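Local coordinates for esterase (Rhizomucor miehei CAU432, PDB 4WY8), which hydrolyses carboxylic ester bonds as a carboxylesterase of the alpha/beta hydrolase fold, probably through a serine nucleophile, at residues 42-47 and 295-300. Residues are numbered along the deposited sequence; the frame is centred on the assembly and turned at random.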
# COMPACT_ATOMS: atom_id res chain seq x y z
N PRO A 42 -4.93 -12.91 26.62
CA PRO A 42 -5.75 -14.10 26.39
C PRO A 42 -5.97 -14.40 24.89
O PRO A 42 -6.42 -15.48 24.51
CB PRO A 42 -7.08 -13.74 27.07
CG PRO A 42 -7.14 -12.24 27.06
CD PRO A 42 -5.71 -11.76 27.13
N LYS A 43 -5.65 -13.42 24.06
CA LYS A 43 -5.84 -13.52 22.62
C LYS A 43 -4.53 -13.86 21.90
O LYS A 43 -4.49 -14.07 20.68
CB LYS A 43 -6.39 -12.20 22.08
CG LYS A 43 -7.79 -11.81 22.53
CD LYS A 43 -8.87 -12.47 21.68
CE LYS A 43 -9.97 -11.47 21.31
NZ LYS A 43 -10.86 -11.97 20.21
N ALA A 44 -3.45 -13.94 22.67
CA ALA A 44 -2.09 -14.05 22.12
C ALA A 44 -1.89 -15.25 21.20
O ALA A 44 -1.10 -15.18 20.26
CB ALA A 44 -1.08 -14.09 23.25
N LEU A 45 -2.62 -16.32 21.47
CA LEU A 45 -2.47 -17.57 20.74
C LEU A 45 -3.60 -17.78 19.74
O LEU A 45 -3.51 -18.64 18.86
CB LEU A 45 -2.43 -18.74 21.72
CG LEU A 45 -1.27 -18.80 22.73
CD1 LEU A 45 -1.42 -20.03 23.62
CD2 LEU A 45 0.06 -18.83 22.02
N GLU A 46 -4.67 -17.00 19.86
CA GLU A 46 -5.83 -17.17 18.98
C GLU A 46 -5.49 -16.86 17.53
O GLU A 46 -4.98 -15.77 17.22
CB GLU A 46 -6.99 -16.26 19.41
CG GLU A 46 -7.76 -16.70 20.62
CD GLU A 46 -9.11 -16.03 20.70
OE1 GLU A 46 -9.54 -15.46 19.66
OE2 GLU A 46 -9.74 -16.07 21.78
N GLY A 47 -5.77 -17.83 16.66
CA GLY A 47 -5.55 -17.67 15.23
C GLY A 47 -4.08 -17.61 14.84
O GLY A 47 -3.74 -17.25 13.72
N ASN A 295 4.38 -5.24 17.07
CA ASN A 295 5.05 -5.81 18.25
C ASN A 295 4.11 -6.17 19.40
O ASN A 295 4.47 -6.05 20.57
CB ASN A 295 6.10 -4.83 18.78
CG ASN A 295 5.51 -3.47 19.17
OD1 ASN A 295 5.50 -2.53 18.37
ND2 ASN A 295 5.05 -3.35 20.42
N LEU A 296 2.91 -6.62 19.05
CA LEU A 296 1.89 -6.92 20.05
C LEU A 296 1.45 -8.39 19.96
O LEU A 296 1.83 -9.13 19.03
CB LEU A 296 0.69 -5.99 19.87
CG LEU A 296 1.06 -4.49 19.88
CD1 LEU A 296 -0.15 -3.62 19.57
CD2 LEU A 296 1.72 -4.04 21.19
N ALA A 297 0.64 -8.82 20.93
CA ALA A 297 0.23 -10.22 21.00
C ALA A 297 -0.71 -10.57 19.85
O ALA A 297 -0.74 -11.72 19.38
CB ALA A 297 -0.42 -10.52 22.34
N THR A 298 -1.47 -9.57 19.42
CA THR A 298 -2.42 -9.71 18.31
C THR A 298 -2.05 -8.80 17.15
O THR A 298 -1.16 -7.95 17.25
CB THR A 298 -3.83 -9.36 18.75
OG1 THR A 298 -3.80 -8.05 19.33
CG2 THR A 298 -4.34 -10.35 19.79
N LEU A 299 -2.77 -8.93 16.05
CA LEU A 299 -2.51 -8.14 14.86
C LEU A 299 -3.76 -7.40 14.42
O LEU A 299 -4.77 -8.03 14.14
CB LEU A 299 -2.02 -9.07 13.73
CG LEU A 299 -1.62 -8.37 12.43
CD1 LEU A 299 -0.43 -7.45 12.68
CD2 LEU A 299 -1.30 -9.43 11.38
N SER A 300 -3.68 -6.07 14.34
CA SER A 300 -4.84 -5.26 13.95
C SER A 300 -5.27 -5.61 12.53
O SER A 300 -4.48 -6.15 11.76
CB SER A 300 -4.54 -3.76 14.06
OG SER A 300 -3.71 -3.28 13.02
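K43 and A44 set their beta carbons against T298 and A297, a small apolar patch between two loops. The K43 side chain starts with CB pointing at the other loop, where it meets the methyl CG2 of T298 at 3.6 Å. With CG anti to the carbonyl carbon (chi1 -66°), the chain then turns off: CG is already 4.6 Å from T298 CG2, and CD is farther still. Bends at the next two torsions bring the ammonium back over its own loop, where NZ lies 3.8 Å from E46 OE1, a long salt bridge. Thus K43 packs with its root and keeps its charge outward.

T298 divides its two branches. CG2 lies beside the backbone N and faces K43, also coming within 3.8 Å of K43 O, whereas OG1 (chi1 54°) is hydrogen-bonded to Y10 OH in helix 9-17. One step along, the buried A297 methyl comes against the side of A44, its CB 3.7 Å from A44 CB and 3.9 Å from A44 CA; the A44 and A297 carbonyl oxygens also lie near each other, 3.6 Å apart. K43 O accepts the E46 N-H at 3.0 Å, closing a type I turn that carries A44 and L45 at its corners. R102 links the loops by bonding A297 O through NE and E46 O through NH1, probably offsetting the proximity of the carbonyls.

The patch is structural packing near the surface. Segment 42-47 follows helix 27-39 and leads to the edge strand 51-59; segment 295-300 comes after strand 289-290 and the probable catalytic H291, ending at S300, whose OG caps G303 N of helix 301-322. Helices 9-17 and 101-111 flank the contact, joining the N-terminal region to the last loop of the hydrolase fold.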